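Side-chain contacts in intracellular protein transport protein USO1 (Saccharomyces cerevisiae S288c, PDB 6LSU), which is required for protein transport from the endoplasmic reticulum to the Golgi complex and has a globular head, described here, and a rod-like coiled-coil tail: residues A[191-196]-A[229-234]; A[289-294]-A[345-350]; A[635-640]-A[713-718]. One frame throughout, in Å; residues are numbered along the deposited sequence.

Overall arrangement
The three contacts follow one another along the armadillo-repeat head without touching. Contact 1 joins ARM 3 to ARM 4 and contact 2 ARM 5 to ARM 6, their centres about 35 Å apart; contact 3 lies on the other side of the chain's centre from contact 1, with about 64 Å between the centres. Each is only partly buried, and no two share a helix. Their chemistry differs. In contact 1 a carboxylate reaches a helix partly through water, beside a small apolar patch; contact 2, between two loops, is apolar, with an aromatic face at its middle; contact 3, farthest from the chain's centre at about 39 Å, rests on an exposed arginine paired with a glutamate and a phenylalanine.

Contact 1 (A[191-196]-A[229-234]); sequences SISTMV and AFENIF
Glu231 and Val196 supply the apolar part of this contact, where the turn leading into helix 233-244 lies against helix 191-198. Both methyls of Val196 embrace the CB of the glutamate, Val196 CG2 at 3.6 Å and Val196 CG1 at 3.7 Å from Glu231 CB. The CG1 branch stands anti to its own backbone nitrogen (chi1 172°), which leaves CG2 on the nitrogen side, where it also reaches Ile233 CD1 at a looser 4.4 Å. Ile233 itself continues inward to Leu259 and Ile263 of helix 251-264, so the patch merges with the packing of ARM 4.

The polar part lies around the carboxylate. Glu231 bends at chi2 (-52°), which turns its acid group alongside Ser193 instead of letting the chain run straight out. The hydroxyl Ser193 OG donates a weak hydrogen bond of 3.5 Å to Glu231 OE2. The other carboxylate oxygen is reached through solvent: a water gives one proton to Glu231 OE1 and the other to Ser193 O, each at 3.0 Å. That carbonyl also accepts a bond from Ser197 OG. With an alanine in place of Glu231, the water would probably lose one of its two acceptors and Ser193 OG its carboxylate mate.

One side chain thus serves both kinds of contact, its aliphatic base packed on valine and its acid end held by one weak direct bond and a water, a polar link between ARM 3 and ARM 4 that depends partly on solvent.

Contact 2 (A[289-294]-A[345-350]); sequences EPISQD and AFFHNI
Ile291 lies over one face of the Phe347 ring, and this CH-pi contact is the centre of the meeting between loop 289-294 and the end of helix 337-346. The touching atom is the methylene CG1 of Ile291, 4.2 Å from the centroid of the Phe347 ring and only 13° off its normal. Ile291 holds CG1 on the side of its backbone nitrogen, opposite the carbonyl carbon (chi1 -64°), while the first torsion of Phe347 sets CG opposite its nitrogen (chi1 -173°) and brings the ring to the isoleucine. The two side chains run antiparallel where they pass. On the other face of the ring, toward its rim, sits ND1 of the adjacent His348, so the phenyl group is sandwiched between a neighbour in sequence and one from the preceding repeat.

Pro290 adds two further touches. Its carbonyl Pro290 O approaches Phe347 CE2 obliquely at 3.8 Å, and its ring carbon Pro290 CB meets Ile350 CD1 at 4.4 Å. Leu344 of the helix touches Pro290, Ile291 and Ile350, and Trp299 touches Pro290 and Ile350.

Phe347 is where the chain leaves the helix, and Asn349 beyond it centres an inverse gamma turn. The arrangement is that of loops between helices in an armadillo-repeat solenoid, here packing ARM 5 against ARM 6.

Contact 3 (A[635-640]-A[713-718]); sequences AYEFSS and IYRIRT
Arg715 reaches from the short helix 713-717 to Glu637 and Phe638 at the end of helix 622-637, a contact within the C-terminal part of the armadillo-repeat head. The arginine chain, extended from CG to NE, spans the distance between the two helices. Two weak hydrogen bonds make up the salt bridge, and both converge on the same carboxylate oxygen: Arg715 NE lies 3.3 Å from Glu637 OE1, and Arg715 NH2 lies 3.5 Å from that same Glu637 OE1. The first is the straighter, with an N-H...acceptor angle of 161°. The oxygen sits at the guanidinium edge, in its plane, but the carboxylate is turned almost perpendicular to that plane, so the acid does not face the arginine in the two-oxygen, coplanar manner.

Phe638 takes a face of the same guanidinium. Its CZ lies 3.6 Å above the plane, over the centre, while the ring is inclined at 59° to the guanidinium and therefore does not stack flat on it. Glu637 bends at chi2 (83°), and its CG packs on a face of the following Phe638 ring, bringing acid and aromatic group together beside one partner.

Behind this first shell, Phe638 is buried against Phe591 and Thr597, whereas Arg715 is exposed. Ile716 probably helps to place helix 713-717: its side chain meets Phe591 and Ile667, and its carbonyl bonds to Tyr663 OH. From the aromatic side, Phe638 CZ comes to 3.7 Å from Arg715 CZ, the central carbon of the guanidinium.

Contact 1 (A[191-196]-A[229-234])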
ATOM      1  N   SER A 191      -0.143  34.584   5.478  1.00 82.46           N
ATOM      2  CA  SER A 191      -1.149  34.029   4.525  1.00 74.96           C
ATOM      3  C   SER A 191      -1.648  32.635   4.962  1.00 78.66           C
ATOM      4  O   SER A 191      -2.905  32.413   5.076  1.00 69.97           O
ATOM      5  CB  SER A 191      -0.520  33.976   3.185  1.00 73.41           C
ATOM      6  OG  SER A 191      -1.463  33.616   2.207  1.00 92.27           O
ATOM      7  N   ILE A 192      -0.703  31.721   5.217  1.00 72.56           N
ATOM      8  CA  ILE A 192      -0.951  30.330   5.693  1.00 70.67           C
ATOM      9  C   ILE A 192      -1.612  30.378   7.088  1.00 72.90           C
ATOM     10  O   ILE A 192      -2.644  29.705   7.312  1.00 78.17           O
ATOM     11  CB  ILE A 192       0.375  29.536   5.702  1.00 76.29           C
ATOM     12  CG1 ILE A 192       1.061  29.455   4.327  1.00 77.04           C
ATOM     13  CG2 ILE A 192       0.160  28.171   6.328  1.00 76.34           C
ATOM     14  CD1 ILE A 192       0.138  29.120   3.154  1.00 84.74           C
ATOM     15  N   SER A 193      -1.056  31.141   8.025  1.00 75.10           N
ATOM     16  CA  SER A 193      -1.544  31.183   9.431  1.00 76.32           C
ATOM     17  C   SER A 193      -3.031  31.482   9.391  1.00 68.46           C
ATOM     18  O   SER A 193      -3.770  30.911  10.202  1.00 68.24           O
ATOM     19  CB  SER A 193      -0.837  32.196  10.299  1.00 71.23           C
ATOM     20  OG  SER A 193       0.424  32.496   9.749  1.00 86.93           O
ATOM     21  N   THR A 194      -3.404  32.367   8.478  1.00 65.13           N
ATOM     22  CA  THR A 194      -4.792  32.859   8.316  1.00 72.72           C
ATOM     23  C   THR A 194      -5.658  31.706   7.833  1.00 67.04           C
ATOM     24  O   THR A 194      -6.632  31.468   8.520  1.00 65.21           O
ATOM     25  CB  THR A 194      -4.871  34.073   7.373  1.00 70.72           C
ATOM     26  OG1 THR A 194      -4.077  35.109   7.933  1.00 68.87           O
ATOM     27  CG2 THR A 194      -6.284  34.571   7.182  1.00 67.77           C
ATOM     28  N   MET A 195      -5.267  31.055   6.712  1.00 70.27           N
ATOM     29  CA  MET A 195      -5.868  29.795   6.179  1.00 68.59           C
ATOM     30  C   MET A 195      -6.073  28.761   7.291  1.00 67.36           C
ATOM     31  O   MET A 195      -7.222  28.299   7.493  1.00 70.81           O
ATOM     32  CB  MET A 195      -4.958  29.167   5.131  1.00 68.36           C
ATOM     33  CG  MET A 195      -5.491  29.239   3.753  1.00 68.95           C
ATOM     34  SD  MET A 195      -4.505  28.109   2.733  1.00 79.37           S
ATOM     35  CE  MET A 195      -4.467  29.121   1.243  1.00 76.43           C
ATOM     36  N   VAL A 196      -5.008  28.426   8.015  1.00 64.24           N
ATOM     37  CA  VAL A 196      -5.135  27.450   9.134  1.00 72.64           C
ATOM     38  C   VAL A 196      -6.234  27.953  10.090  1.00 75.29           C
ATOM     39  O   VAL A 196      -7.050  27.108  10.574  1.00 74.04           O
ATOM     40  CB  VAL A 196      -3.794  27.209   9.845  1.00 68.35           C
ATOM     41  CG1 VAL A 196      -3.993  26.366  11.090  1.00 69.41           C
ATOM     42  CG2 VAL A 196      -2.768  26.577   8.923  1.00 64.43           C
ATOM     43  N   ALA A 229       2.642  23.125   9.366  1.00 76.54           N
ATOM     44  CA  ALA A 229       3.021  22.348  10.569  1.00 81.72           C
ATOM     45  C   ALA A 229       3.216  23.267  11.779  1.00 80.57           C
ATOM     46  O   ALA A 229       2.854  22.855  12.880  1.00 78.67           O
ATOM     47  CB  ALA A 229       4.267  21.560  10.280  1.00 82.05           C
ATOM     48  N   PHE A 230       3.777  24.471  11.578  1.00 89.55           N
ATOM     49  CA  PHE A 230       4.121  25.404  12.686  1.00 90.08           C
ATOM     50  C   PHE A 230       2.853  26.061  13.218  1.00 81.24           C
ATOM     51  O   PHE A 230       2.932  26.696  14.299  1.00 87.65           O
ATOM     52  CB  PHE A 230       5.152  26.455  12.268  1.00103.62           C
ATOM     53  CG  PHE A 230       6.490  25.899  11.841  1.00115.77           C
ATOM     54  CD1 PHE A 230       6.830  24.569  12.079  1.00118.58           C
ATOM     55  CD2 PHE A 230       7.417  26.714  11.201  1.00116.74           C
ATOM     56  CE1 PHE A 230       8.055  24.062  11.664  1.00123.58           C
ATOM     57  CE2 PHE A 230       8.643  26.208  10.797  1.00123.25           C
ATOM     58  CZ  PHE A 230       8.959  24.884  11.028  1.00125.11           C
ATOM     59  N   GLU A 231       1.726  25.866  12.529  1.00 75.40           N
ATOM     60  CA  GLU A 231       0.417  26.487  12.881  1.00 75.58           C
ATOM     61  C   GLU A 231      -0.421  25.547  13.766  1.00 72.88           C
ATOM     62  O   GLU A 231      -1.680  25.730  13.849  1.00 76.26           O
ATOM     63  CB  GLU A 231      -0.327  26.889  11.607  1.00 79.26           C
ATOM     64  CG  GLU A 231       0.374  28.009  10.843  1.00 82.95           C
ATOM     65  CD  GLU A 231       0.690  29.220  11.720  1.00 87.74           C
ATOM     66  OE1 GLU A 231      -0.160  29.549  12.609  1.00 81.73           O
ATOM     67  OE2 GLU A 231       1.784  29.826  11.528  1.00 87.50           O
ATOM     68  N   ASN A 232       0.230  24.592  14.427  1.00 75.04           N
ATOM     69  CA  ASN A 232      -0.425  23.719  15.435  1.00 85.88           C
ATOM     70  C   ASN A 232      -1.643  23.061  14.777  1.00 74.32           C
ATOM     71  O   ASN A 232      -2.740  23.057  15.388  1.00 72.60           O
ATOM     72  CB  ASN A 232      -0.792  24.506  16.703  1.00 90.34           C
ATOM     73  CG  ASN A 232      -1.477  23.639  17.740  1.00 99.38           C
ATOM     74  OD1 ASN A 232      -0.917  22.650  18.211  1.00107.85           O
ATOM     75  ND2 ASN A 232      -2.709  23.977  18.073  1.00105.87           N
ATOM     76  N   ILE A 233      -1.449  22.529  13.570  1.00 71.04           N
ATOM     77  CA  ILE A 233      -2.564  21.996  12.723  1.00 69.68           C
ATOM     78  C   ILE A 233      -3.015  20.590  13.189  1.00 67.11           C
ATOM     79  O   ILE A 233      -4.251  20.345  13.156  1.00 66.51           O
ATOM     80  CB  ILE A 233      -2.176  22.042  11.242  1.00 70.58           C
ATOM     81  CG1 ILE A 233      -3.383  21.720  10.364  1.00 75.54           C
ATOM     82  CG2 ILE A 233      -0.992  21.138  10.954  1.00 73.22           C
ATOM     83  CD1 ILE A 233      -3.227  22.198   8.948  1.00 78.41           C
ATOM     84  N   PHE A 234      -2.104  19.696  13.619  1.00 57.38           N
ATOM     85  CA  PHE A 234      -2.441  18.323  14.078  1.00 55.65           C
ATOM     86  C   PHE A 234      -3.527  18.366  15.160  1.00 62.02           C
ATOM     87  O   PHE A 234      -4.542  17.614  15.025  1.00 65.79           O
ATOM     88  CB  PHE A 234      -1.184  17.565  14.499  1.00 52.87           C
ATOM     89  CG  PHE A 234      -0.175  17.494  13.374  1.00 49.73           C
ATOM     90  CD1 PHE A 234      -0.595  17.390  12.061  1.00 51.78           C
ATOM     91  CD2 PHE A 234       1.163  17.638  13.614  1.00 47.28           C
ATOM     92  CE1 PHE A 234       0.320  17.351  11.021  1.00 55.45           C
ATOM     93  CE2 PHE A 234       2.076  17.660  12.571  1.00 51.38           C
ATOM     94  CZ  PHE A 234       1.661  17.466  11.279  1.00 51.89           C
TER
HETATM   95  O   HOH W   1      -3.147  29.660  12.842  1.00 72.84           O

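Contact 2 (A[289-294]-A[345-350])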
ATOM      1  N   GLU A 289     -11.098   2.559  17.280  1.00 54.88           N
ATOM      2  CA  GLU A 289     -12.566   2.663  17.210  1.00 59.01           C
ATOM      3  C   GLU A 289     -13.274   1.366  16.816  1.00 58.05           C
ATOM      4  O   GLU A 289     -14.278   0.998  17.416  1.00 56.93           O
ATOM      5  CB  GLU A 289     -12.966   3.793  16.286  1.00 65.99           C
ATOM      6  CG  GLU A 289     -13.409   5.004  17.068  1.00 78.56           C
ATOM      7  CD  GLU A 289     -13.308   6.294  16.275  1.00 84.74           C
ATOM      8  OE1 GLU A 289     -12.737   7.327  16.843  1.00 78.56           O
ATOM      9  OE2 GLU A 289     -13.812   6.258  15.117  1.00 76.26           O
ATOM     10  N   PRO A 290     -12.868   0.633  15.771  1.00 58.68           N
ATOM     11  CA  PRO A 290     -13.640  -0.542  15.363  1.00 62.92           C
ATOM     12  C   PRO A 290     -13.693  -1.690  16.394  1.00 61.54           C
ATOM     13  O   PRO A 290     -14.489  -2.543  16.199  1.00 60.53           O
ATOM     14  CB  PRO A 290     -12.893  -1.047  14.137  1.00 58.57           C
ATOM     15  CG  PRO A 290     -12.064   0.117  13.701  1.00 57.79           C
ATOM     16  CD  PRO A 290     -11.669   0.827  14.963  1.00 55.69           C
ATOM     17  N   ILE A 291     -12.851  -1.673  17.425  1.00 57.47           N
ATOM     18  CA  ILE A 291     -12.723  -2.759  18.438  1.00 64.03           C
ATOM     19  C   ILE A 291     -13.407  -2.366  19.757  1.00 70.04           C
ATOM     20  O   ILE A 291     -12.860  -1.535  20.522  1.00 61.24           O
ATOM     21  CB  ILE A 291     -11.246  -3.056  18.663  1.00 62.35           C
ATOM     22  CG1 ILE A 291     -10.629  -3.602  17.386  1.00 64.25           C
ATOM     23  CG2 ILE A 291     -11.073  -3.963  19.852  1.00 64.60           C
ATOM     24  CD1 ILE A 291      -9.276  -2.988  17.128  1.00 75.05           C
ATOM     25  N   SER A 292     -14.570  -2.974  19.994  1.00 90.46           N
ATOM     26  CA  SER A 292     -15.453  -2.794  21.177  1.00 96.18           C
ATOM     27  C   SER A 292     -16.217  -4.100  21.416  1.00101.97           C
ATOM     28  O   SER A 292     -16.787  -4.659  20.421  1.00 94.36           O
ATOM     29  CB  SER A 292     -16.420  -1.620  21.004  1.00 91.26           C
ATOM     30  OG  SER A 292     -15.828  -0.409  21.443  1.00 89.20           O
ATOM     31  N   GLN A 293     -16.258  -4.536  22.685  1.00105.93           N
ATOM     32  CA  GLN A 293     -17.254  -5.522  23.193  1.00111.95           C
ATOM     33  C   GLN A 293     -18.680  -4.954  23.022  1.00107.68           C
ATOM     34  O   GLN A 293     -19.616  -5.769  22.853  1.00105.58           O
ATOM     35  CB  GLN A 293     -16.972  -5.896  24.655  1.00117.08           C
ATOM     36  CG  GLN A 293     -17.535  -7.267  25.036  1.00124.77           C
ATOM     37  CD  GLN A 293     -18.109  -7.380  26.433  1.00124.30           C
ATOM     38  OE1 GLN A 293     -18.766  -6.472  26.944  1.00126.30           O
ATOM     39  NE2 GLN A 293     -17.905  -8.530  27.057  1.00120.98           N
ATOM     40  N   ASP A 294     -18.828  -3.617  23.014  1.00107.28           N
ATOM     41  CA  ASP A 294     -20.113  -2.868  23.142  1.00102.45           C
ATOM     42  C   ASP A 294     -20.949  -2.973  21.871  1.00 95.46           C
ATOM     43  O   ASP A 294     -22.003  -3.596  21.925  1.00109.90           O
ATOM     44  CB  ASP A 294     -19.896  -1.388  23.461  1.00104.34           C
ATOM     45  CG  ASP A 294     -19.868  -1.097  24.946  1.00103.84           C
ATOM     46  OD1 ASP A 294     -19.721  -2.053  25.716  1.00103.53           O
ATOM     47  OD2 ASP A 294     -20.000   0.089  25.313  1.00121.51           O
ATOM     48  N   ALA A 345      -5.601  -6.217  12.395  1.00 51.02           N
ATOM     49  CA  ALA A 345      -5.174  -7.314  11.497  1.00 54.09           C
ATOM     50  C   ALA A 345      -5.990  -8.587  11.848  1.00 52.06           C
ATOM     51  O   ALA A 345      -6.430  -9.213  10.930  1.00 51.82           O
ATOM     52  CB  ALA A 345      -3.659  -7.513  11.564  1.00 50.04           C
ATOM     53  N   PHE A 346      -6.271  -8.882  13.118  1.00 53.19           N
ATOM     54  CA  PHE A 346      -6.694 -10.226  13.625  1.00 52.22           C
ATOM     55  C   PHE A 346      -8.162 -10.258  14.050  1.00 49.46           C
ATOM     56  O   PHE A 346      -8.752 -11.307  14.123  1.00 57.17           O
ATOM     57  CB  PHE A 346      -5.802 -10.735  14.759  1.00 47.70           C
ATOM     58  CG  PHE A 346      -4.353 -10.842  14.343  1.00 51.38           C
ATOM     59  CD1 PHE A 346      -3.999 -11.526  13.193  1.00 50.87           C
ATOM     60  CD2 PHE A 346      -3.342 -10.271  15.097  1.00 53.20           C
ATOM     61  CE1 PHE A 346      -2.676 -11.614  12.784  1.00 55.71           C
ATOM     62  CE2 PHE A 346      -2.015 -10.361  14.678  1.00 58.65           C
ATOM     63  CZ  PHE A 346      -1.691 -10.995  13.497  1.00 57.08           C
ATOM     64  N   PHE A 347      -8.770  -9.134  14.322  1.00 52.72           N
ATOM     65  CA  PHE A 347     -10.135  -9.096  14.881  1.00 54.27           C
ATOM     66  C   PHE A 347     -11.055  -9.659  13.812  1.00 59.59           C
ATOM     67  O   PHE A 347     -10.773  -9.482  12.568  1.00 47.33           O
ATOM     68  CB  PHE A 347     -10.473  -7.651  15.220  1.00 60.04           C
ATOM     69  CG  PHE A 347     -11.763  -7.378  15.957  1.00 69.25           C
ATOM     70  CD1 PHE A 347     -11.951  -7.805  17.266  1.00 70.85           C
ATOM     71  CD2 PHE A 347     -12.736  -6.557  15.390  1.00 68.69           C
ATOM     72  CE1 PHE A 347     -13.128  -7.500  17.947  1.00 79.35           C
ATOM     73  CE2 PHE A 347     -13.912  -6.261  16.066  1.00 67.66           C
ATOM     74  CZ  PHE A 347     -14.105  -6.720  17.349  1.00 73.78           C
ATOM     75  N   HIS A 348     -12.181 -10.200  14.256  1.00 60.43           N
ATOM     76  CA  HIS A 348     -13.087 -10.910  13.330  1.00 62.84           C
ATOM     77  C   HIS A 348     -13.814  -9.892  12.430  1.00 61.02           C
ATOM     78  O   HIS A 348     -13.975 -10.186  11.233  1.00 67.03           O
ATOM     79  CB  HIS A 348     -13.992 -11.870  14.118  1.00 57.76           C
ATOM     80  CG  HIS A 348     -14.946 -11.187  15.020  1.00 59.24           C
ATOM     81  ND1 HIS A 348     -14.603 -10.829  16.323  1.00 62.60           N
ATOM     82  CD2 HIS A 348     -16.202 -10.728  14.787  1.00 57.90           C
ATOM     83  CE1 HIS A 348     -15.630 -10.211  16.885  1.00 66.62           C
ATOM     84  NE2 HIS A 348     -16.636 -10.154  15.962  1.00 65.15           N
ATOM     85  N   ASN A 349     -14.300  -8.784  12.991  1.00 60.47           N
ATOM     86  CA  ASN A 349     -15.189  -7.840  12.250  1.00 63.30           C
ATOM     87  C   ASN A 349     -14.306  -6.757  11.619  1.00 57.85           C
ATOM     88  O   ASN A 349     -14.331  -5.640  12.106  1.00 61.82           O
ATOM     89  CB  ASN A 349     -16.279  -7.284  13.163  1.00 66.23           C
ATOM     90  CG  ASN A 349     -17.159  -6.267  12.482  1.00 68.85           C
ATOM     91  OD1 ASN A 349     -17.698  -6.550  11.414  1.00 80.93           O
ATOM     92  ND2 ASN A 349     -17.309  -5.097  13.108  1.00 63.29           N
ATOM     93  N   ILE A 350     -13.481  -7.152  10.637  1.00 54.80           N
ATOM     94  CA  ILE A 350     -12.577  -6.262   9.857  1.00 54.65           C
ATOM     95  C   ILE A 350     -12.682  -6.616   8.376  1.00 56.78           C
ATOM     96  O   ILE A 350     -12.441  -7.782   8.017  1.00 59.15           O
ATOM     97  CB  ILE A 350     -11.127  -6.395  10.312  1.00 53.64           C
ATOM     98  CG1 ILE A 350     -10.945  -5.925  11.750  1.00 54.69           C
ATOM     99  CG2 ILE A 350     -10.203  -5.667   9.335  1.00 56.24           C
ATOM    100  CD1 ILE A 350     -11.205  -4.476  11.961  1.00 54.78           C
TER

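Contact 3 (A[635-640]-A[713-718])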
ATOM      1  N   ALA A 635      23.181 -29.922  -8.727  1.00 74.68           N
ATOM      2  CA  ALA A 635      23.678 -31.012  -7.852  1.00 78.65           C
ATOM      3  C   ALA A 635      25.050 -31.439  -8.369  1.00 78.28           C
ATOM      4  O   ALA A 635      25.945 -31.722  -7.540  1.00 75.31           O
ATOM      5  CB  ALA A 635      22.718 -32.176  -7.816  1.00 76.98           C
ATOM      6  N   TYR A 636      25.236 -31.450  -9.695  1.00 73.37           N
ATOM      7  CA  TYR A 636      26.557 -31.787 -10.275  1.00 73.07           C
ATOM      8  C   TYR A 636      27.605 -30.761  -9.803  1.00 74.41           C
ATOM      9  O   TYR A 636      28.637 -31.174  -9.258  1.00 77.11           O
ATOM     10  CB  TYR A 636      26.504 -31.932 -11.800  1.00 74.10           C
ATOM     11  CG  TYR A 636      27.903 -32.016 -12.343  1.00 71.76           C
ATOM     12  CD1 TYR A 636      28.780 -32.964 -11.861  1.00 75.03           C
ATOM     13  CD2 TYR A 636      28.373 -31.096 -13.244  1.00 76.66           C
ATOM     14  CE1 TYR A 636      30.098 -33.008 -12.268  1.00 79.29           C
ATOM     15  CE2 TYR A 636      29.690 -31.128 -13.666  1.00 86.81           C
ATOM     16  CZ  TYR A 636      30.548 -32.093 -13.184  1.00 78.05           C
ATOM     17  OH  TYR A 636      31.840 -32.127 -13.603  1.00 94.61           O
ATOM     18  N   GLU A 637      27.326 -29.463  -9.976  1.00 82.30           N
ATOM     19  CA  GLU A 637      28.238 -28.305  -9.705  1.00 82.71           C
ATOM     20  C   GLU A 637      28.789 -28.264  -8.270  1.00 76.47           C
ATOM     21  O   GLU A 637      29.859 -27.662  -8.062  1.00 67.12           O
ATOM     22  CB  GLU A 637      27.469 -27.007  -9.915  1.00 87.74           C
ATOM     23  CG  GLU A 637      28.307 -25.771  -9.673  1.00 95.72           C
ATOM     24  CD  GLU A 637      29.154 -25.360 -10.860  1.00104.02           C
ATOM     25  OE1 GLU A 637      30.283 -24.863 -10.643  1.00109.39           O
ATOM     26  OE2 GLU A 637      28.660 -25.493 -11.999  1.00102.97           O
ATOM     27  N   PHE A 638      28.091 -28.836  -7.295  1.00 76.79           N
ATOM     28  CA  PHE A 638      28.551 -28.798  -5.885  1.00 79.30           C
ATOM     29  C   PHE A 638      28.773 -30.233  -5.405  1.00 81.81           C
ATOM     30  O   PHE A 638      28.881 -30.447  -4.185  1.00 86.83           O
ATOM     31  CB  PHE A 638      27.570 -27.914  -5.099  1.00 82.85           C
ATOM     32  CG  PHE A 638      27.436 -26.525  -5.696  1.00 74.93           C
ATOM     33  CD1 PHE A 638      28.461 -25.597  -5.561  1.00 71.52           C
ATOM     34  CD2 PHE A 638      26.327 -26.158  -6.442  1.00 74.96           C
ATOM     35  CE1 PHE A 638      28.365 -24.332  -6.129  1.00 68.98           C
ATOM     36  CE2 PHE A 638      26.220 -24.883  -6.996  1.00 75.97           C
ATOM     37  CZ  PHE A 638      27.239 -23.966  -6.832  1.00 69.37           C
ATOM     38  N   SER A 639      28.887 -31.185  -6.343  1.00 85.86           N
ATOM     39  CA  SER A 639      29.391 -32.569  -6.108  1.00 83.85           C
ATOM     40  C   SER A 639      30.916 -32.528  -5.943  1.00 86.12           C
ATOM     41  O   SER A 639      31.569 -31.758  -6.673  1.00 83.77           O
ATOM     42  CB  SER A 639      29.041 -33.462  -7.248  1.00 79.96           C
ATOM     43  OG  SER A 639      29.741 -33.044  -8.420  1.00 76.06           O
ATOM     44  N   SER A 640      31.469 -33.360  -5.061  1.00 93.06           N
ATOM     45  CA  SER A 640      32.934 -33.567  -4.910  1.00 95.97           C
ATOM     46  C   SER A 640      33.300 -35.049  -5.115  1.00104.12           C
ATOM     47  O   SER A 640      32.383 -35.889  -5.351  1.00103.81           O
ATOM     48  CB  SER A 640      33.407 -33.040  -3.573  1.00 94.75           C
ATOM     49  OG  SER A 640      33.301 -34.026  -2.551  1.00104.60           O
ATOM     50  N   ILE A 713      22.766 -17.311 -13.933  1.00 80.90           N
ATOM     51  CA  ILE A 713      22.201 -18.047 -15.095  1.00 81.19           C
ATOM     52  C   ILE A 713      23.334 -18.644 -15.924  1.00 89.83           C
ATOM     53  O   ILE A 713      23.154 -19.774 -16.408  1.00109.92           O
ATOM     54  CB  ILE A 713      21.277 -17.179 -15.951  1.00 78.94           C
ATOM     55  CG1 ILE A 713      20.709 -18.003 -17.104  1.00 81.51           C
ATOM     56  CG2 ILE A 713      22.001 -15.944 -16.437  1.00 81.79           C
ATOM     57  CD1 ILE A 713      19.507 -17.391 -17.749  1.00 79.29           C
ATOM     58  N   TYR A 714      24.458 -17.945 -16.090  1.00 92.28           N
ATOM     59  CA  TYR A 714      25.601 -18.466 -16.880  1.00 95.03           C
ATOM     60  C   TYR A 714      26.130 -19.728 -16.208  1.00 95.09           C
ATOM     61  O   TYR A 714      26.163 -20.776 -16.868  1.00108.78           O
ATOM     62  CB  TYR A 714      26.711 -17.430 -17.034  1.00 96.34           C
ATOM     63  CG  TYR A 714      27.937 -17.939 -17.739  1.00 96.62           C
ATOM     64  CD1 TYR A 714      27.968 -18.073 -19.121  1.00 93.97           C
ATOM     65  CD2 TYR A 714      29.068 -18.293 -17.020  1.00 99.85           C
ATOM     66  CE1 TYR A 714      29.105 -18.523 -19.774  1.00 92.41           C
ATOM     67  CE2 TYR A 714      30.210 -18.754 -17.658  1.00 95.16           C
ATOM     68  CZ  TYR A 714      30.226 -18.861 -19.034  1.00 90.19           C
ATOM     69  OH  TYR A 714      31.357 -19.321 -19.629  1.00 99.16           O
ATOM     70  N   ARG A 715      26.498 -19.626 -14.933  1.00 94.64           N
ATOM     71  CA  ARG A 715      27.021 -20.761 -14.131  1.00 88.29           C
ATOM     72  C   ARG A 715      26.076 -21.969 -14.229  1.00 85.03           C
ATOM     73  O   ARG A 715      26.595 -23.060 -14.281  1.00 79.53           O
ATOM     74  CB  ARG A 715      27.216 -20.367 -12.664  1.00 88.43           C
ATOM     75  CG  ARG A 715      28.110 -21.340 -11.911  1.00 89.11           C
ATOM     76  CD  ARG A 715      28.211 -21.031 -10.432  1.00 87.02           C
ATOM     77  NE  ARG A 715      29.110 -21.946  -9.746  1.00 81.77           N
ATOM     78  CZ  ARG A 715      29.621 -21.739  -8.539  1.00 85.06           C
ATOM     79  NH1 ARG A 715      29.301 -20.652  -7.863  1.00 90.22           N
ATOM     80  NH2 ARG A 715      30.436 -22.623  -7.984  1.00 90.42           N
ATOM     81  N   ILE A 716      24.745 -21.787 -14.218  1.00 89.72           N
ATOM     82  CA  ILE A 716      23.785 -22.929 -14.247  1.00 90.10           C
ATOM     83  C   ILE A 716      23.983 -23.586 -15.614  1.00 92.80           C
ATOM     84  O   ILE A 716      24.466 -24.750 -15.665  1.00 84.54           O
ATOM     85  CB  ILE A 716      22.309 -22.507 -14.030  1.00 95.03           C
ATOM     86  CG1 ILE A 716      22.062 -21.716 -12.737  1.00 91.14           C
ATOM     87  CG2 ILE A 716      21.399 -23.729 -14.111  1.00 87.54           C
ATOM     88  CD1 ILE A 716      22.857 -22.188 -11.567  1.00 92.58           C
ATOM     89  N   ARG A 717      23.669 -22.827 -16.668  1.00 93.66           N
ATOM     90  CA  ARG A 717      23.675 -23.262 -18.090  1.00 94.57           C
ATOM     91  C   ARG A 717      24.964 -24.024 -18.429  1.00 96.30           C
ATOM     92  O   ARG A 717      24.854 -24.970 -19.231  1.00 99.56           O
ATOM     93  CB  ARG A 717      23.564 -22.053 -19.023  1.00101.98           C
ATOM     94  CG  ARG A 717      23.398 -22.422 -20.489  1.00104.22           C
ATOM     95  CD  ARG A 717      23.322 -21.232 -21.431  1.00105.78           C
ATOM     96  NE  ARG A 717      24.589 -20.505 -21.538  1.00108.86           N
ATOM     97  CZ  ARG A 717      24.783 -19.220 -21.213  1.00112.44           C
ATOM     98  NH1 ARG A 717      23.793 -18.466 -20.753  1.00108.47           N
ATOM     99  NH2 ARG A 717      25.985 -18.689 -21.358  1.00116.57           N
ATOM    100  N   THR A 718      26.123 -23.638 -17.867  1.00 84.19           N
ATOM    101  CA  THR A 718      27.450 -24.214 -18.224  1.00 87.57           C
ATOM    102  C   THR A 718      27.965 -25.149 -17.124  1.00 91.61           C
ATOM    103  O   THR A 718      29.202 -25.302 -16.994  1.00 88.59           O
ATOM    104  CB  THR A 718      28.499 -23.125 -18.520  1.00 90.07           C
ATOM    105  OG1 THR A 718      29.156 -22.664 -17.336  1.00 83.22           O
ATOM    106  CG2 THR A 718      27.917 -21.936 -19.248  1.00 92.07           C
TER